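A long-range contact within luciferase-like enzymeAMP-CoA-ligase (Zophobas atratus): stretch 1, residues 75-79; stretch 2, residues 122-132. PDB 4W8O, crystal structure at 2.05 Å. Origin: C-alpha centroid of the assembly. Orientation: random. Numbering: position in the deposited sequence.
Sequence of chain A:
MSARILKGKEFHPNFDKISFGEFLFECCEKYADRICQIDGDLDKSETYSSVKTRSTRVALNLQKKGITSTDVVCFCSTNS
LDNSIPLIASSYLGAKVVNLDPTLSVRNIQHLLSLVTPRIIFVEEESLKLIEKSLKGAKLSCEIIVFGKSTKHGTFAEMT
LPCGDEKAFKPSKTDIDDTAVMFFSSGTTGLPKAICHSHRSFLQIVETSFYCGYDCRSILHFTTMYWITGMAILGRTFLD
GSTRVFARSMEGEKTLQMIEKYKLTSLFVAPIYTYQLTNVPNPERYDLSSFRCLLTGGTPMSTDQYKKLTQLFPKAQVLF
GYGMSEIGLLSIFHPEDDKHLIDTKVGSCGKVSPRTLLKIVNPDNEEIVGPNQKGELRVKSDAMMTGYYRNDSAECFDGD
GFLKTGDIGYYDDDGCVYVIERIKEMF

Stretch 1 75-79: FCSTN
Stretch 2 (122-132) FVEEESLKLIE

The contact is a short parallel β pairing, extended beyond its end by a buried glutamate that binds the loop following the first strand and backed by a helix on one face of the sheet. The register is set by three CA–CA separations: F75 CA to F122 CA at 4.8 Å, C76 CA to V123 CA at 4.7 Å, and S77 CA to E124 CA at 4.9 Å. F75 (phi/psi -134/131), C76 (-130/92), F122 (-86/130) and V123 (-137/137) are extended, and both strands run in the same direction.

Two nearly linear backbone hydrogen bonds fix this alignment, and both involve C76, as expected for a parallel pair in which one residue bridges two neighbours across the way. C76 N donates to F122 O (2.8 Å, 170° at the hydrogen), and E124 N donates to C76 O (3.0 Å, 168°). The same two carbonyls receive CA-H...O contacts, F75 CA to F122 O and V123 CA to C76 O, each at 3.4 Å.

Side chains alternate between the faces. On one, F75 (chi1 -55°, chi2 85°) and F122 (chi1 -72°, chi2 80°) adopt similar m rotamers, so their rings are near parallel, with planes at 13°. The centroids lie 5.5 Å apart, however, and the slid rings barely overlap; F75 CE2 reaches F122 CD1 at 3.6 Å. On the other face, C76 (chi1 t) has its CB 4.2 Å from V123 CG2 (V123 chi1 p). Its CB also lies 3.9 Å from CD1 of I131 (m, m), and its SG is 3.8 Å from S127 CB, so the turn and helix of the second stretch cover this cysteine.

Past the bridges, E124 (-67/152) points its CA-to-CB bond toward the first stretch. With chi1 p, chi2 t and chi3 12°, it brings OE1 to T78, which donates twice to this atom: T78 N at 2.9 Å (173°) and T78 OG1 at 2.8 Å, the latter with chi1 p. Two donors on one carboxylate oxygen supply polar partners for a buried acid. Its second oxygen, OE2, accepts from S127 OG at 2.6 Å (S127 chi1 m), tying the carboxylate to its own stretch. S77 (-160/146, chi1 t) instead turns its OG to T78 O, 2.7 Å away.

The chain then turns through E125 (-53/-38), E126 (-70/-19) and S127 (-111/7), with S127 N bonding to E124 O at 3.0 Å. The helix spans 128–132 here; I131 N to S127 O at 3.1 Å places I131 one turn beyond S127, consistent with both side chains approaching C76.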

# COMPACT_ATOMS: atom_id res chain seq x y z
N PHE A 75 -3.66 -2.51 -13.82
CA PHE A 75 -4.98 -2.06 -13.35
C PHE A 75 -5.05 -0.54 -13.35
O PHE A 75 -4.14 0.13 -12.87
CB PHE A 75 -5.25 -2.62 -11.95
CG PHE A 75 -5.13 -4.11 -11.89
CD1 PHE A 75 -3.89 -4.69 -11.70
CD2 PHE A 75 -6.23 -4.91 -12.13
CE1 PHE A 75 -3.76 -6.07 -11.71
CE2 PHE A 75 -6.10 -6.28 -12.14
CZ PHE A 75 -4.88 -6.86 -11.94
N CYS A 76 -6.12 -0.00 -13.93
CA CYS A 76 -6.41 1.43 -13.85
C CYS A 76 -7.85 1.68 -13.40
O CYS A 76 -8.77 1.73 -14.22
CB CYS A 76 -6.14 2.12 -15.18
SG CYS A 76 -6.16 3.92 -15.02
N SER A 77 -8.04 1.82 -12.09
CA SER A 77 -9.37 1.97 -11.54
C SER A 77 -9.32 2.59 -10.15
O SER A 77 -8.38 2.36 -9.39
CB SER A 77 -10.05 0.60 -11.46
OG SER A 77 -11.31 0.67 -10.82
N THR A 78 -10.34 3.39 -9.83
CA THR A 78 -10.62 3.77 -8.47
C THR A 78 -11.05 2.53 -7.68
O THR A 78 -11.23 1.45 -8.25
CB THR A 78 -11.73 4.84 -8.40
OG1 THR A 78 -12.84 4.44 -9.21
CG2 THR A 78 -11.22 6.19 -8.88
N ASN A 79 -11.21 2.68 -6.38
CA ASN A 79 -11.60 1.56 -5.53
C ASN A 79 -13.07 1.21 -5.70
O ASN A 79 -13.94 2.09 -5.78
CB ASN A 79 -11.29 1.87 -4.06
CG ASN A 79 -9.79 1.90 -3.77
OD1 ASN A 79 -9.04 1.05 -4.23
ND2 ASN A 79 -9.37 2.87 -2.97
N PHE A 122 -6.80 -4.14 -16.86
CA PHE A 122 -8.18 -3.94 -16.39
C PHE A 122 -8.40 -2.45 -16.13
O PHE A 122 -7.61 -1.81 -15.42
CB PHE A 122 -8.44 -4.72 -15.10
CG PHE A 122 -8.52 -6.22 -15.31
CD1 PHE A 122 -7.37 -6.98 -15.43
CD2 PHE A 122 -9.75 -6.86 -15.37
CE1 PHE A 122 -7.44 -8.36 -15.62
CE2 PHE A 122 -9.83 -8.23 -15.56
CZ PHE A 122 -8.67 -8.98 -15.69
N VAL A 123 -9.49 -1.90 -16.68
CA VAL A 123 -9.73 -0.46 -16.64
C VAL A 123 -11.18 -0.12 -16.30
O VAL A 123 -12.11 -0.73 -16.80
CB VAL A 123 -9.35 0.18 -17.99
CG1 VAL A 123 -10.32 -0.22 -19.08
CG2 VAL A 123 -9.29 1.70 -17.88
N GLU A 124 -11.37 0.87 -15.42
CA GLU A 124 -12.69 1.43 -15.16
C GLU A 124 -13.20 2.15 -16.40
O GLU A 124 -12.40 2.66 -17.19
CB GLU A 124 -12.65 2.39 -13.96
CG GLU A 124 -11.76 3.60 -14.16
CD GLU A 124 -11.72 4.56 -12.99
OE1 GLU A 124 -12.20 4.22 -11.88
OE2 GLU A 124 -11.20 5.68 -13.18
N GLU A 125 -14.52 2.21 -16.56
CA GLU A 125 -15.12 2.90 -17.71
C GLU A 125 -14.61 4.34 -17.87
O GLU A 125 -14.36 4.81 -18.98
CB GLU A 125 -16.64 2.91 -17.60
CG GLU A 125 -17.29 1.57 -17.88
CD GLU A 125 -18.80 1.59 -17.72
OE1 GLU A 125 -19.35 2.60 -17.22
OE2 GLU A 125 -19.46 0.60 -18.08
N GLU A 126 -14.43 5.02 -16.74
CA GLU A 126 -14.05 6.43 -16.73
C GLU A 126 -12.61 6.67 -17.20
O GLU A 126 -12.26 7.78 -17.56
CB GLU A 126 -14.21 7.01 -15.32
CG GLU A 126 -15.62 6.96 -14.76
CD GLU A 126 -16.03 5.60 -14.20
OE1 GLU A 126 -15.21 4.66 -14.20
OE2 GLU A 126 -17.20 5.47 -13.78
N SER A 127 -11.79 5.64 -17.18
CA SER A 127 -10.39 5.76 -17.55
C SER A 127 -10.10 5.03 -18.87
O SER A 127 -8.94 4.91 -19.28
CB SER A 127 -9.51 5.20 -16.42
OG SER A 127 -9.65 5.95 -15.22
N LEU A 128 -11.14 4.54 -19.54
CA LEU A 128 -10.96 3.78 -20.78
C LEU A 128 -10.29 4.60 -21.89
O LEU A 128 -9.33 4.14 -22.50
CB LEU A 128 -12.30 3.21 -21.26
CG LEU A 128 -12.32 2.46 -22.59
CD1 LEU A 128 -11.25 1.38 -22.64
CD2 LEU A 128 -13.70 1.87 -22.85
N LYS A 129 -10.78 5.81 -22.16
CA LYS A 129 -10.19 6.68 -23.20
C LYS A 129 -8.74 7.03 -22.89
O LYS A 129 -7.88 7.03 -23.77
CB LYS A 129 -10.99 7.97 -23.38
CG LYS A 129 -12.23 7.86 -24.27
CD LYS A 129 -12.65 9.24 -24.75
CE LYS A 129 -14.07 9.28 -25.29
NZ LYS A 129 -14.27 8.38 -26.46
N LEU A 130 -8.47 7.35 -21.63
CA LEU A 130 -7.11 7.61 -21.17
C LEU A 130 -6.17 6.45 -21.52
O LEU A 130 -5.10 6.66 -22.11
CB LEU A 130 -7.13 7.83 -19.66
CG LEU A 130 -5.80 8.01 -18.93
CD1 LEU A 130 -5.09 9.28 -19.39
CD2 LEU A 130 -6.05 8.03 -17.44
N ILE A 131 -6.57 5.24 -21.18
CA ILE A 131 -5.77 4.05 -21.47
C ILE A 131 -5.63 3.80 -22.98
O ILE A 131 -4.54 3.52 -23.46
CB ILE A 131 -6.34 2.79 -20.78
CG1 ILE A 131 -6.27 2.91 -19.25
CG2 ILE A 131 -5.60 1.55 -21.22
CD1 ILE A 131 -4.90 3.25 -18.71
N GLU A 132 -6.74 3.88 -23.71
CA GLU A 132 -6.72 3.72 -25.17
C GLU A 132 -5.73 4.71 -25.83
O GLU A 132 -4.92 4.33 -26.67
CB GLU A 132 -8.13 3.90 -25.76
CG GLU A 132 -9.10 2.76 -25.48
CD GLU A 132 -10.52 3.02 -26.00
OE1 GLU A 132 -10.94 4.19 -26.07
OE2 GLU A 132 -11.22 2.05 -26.34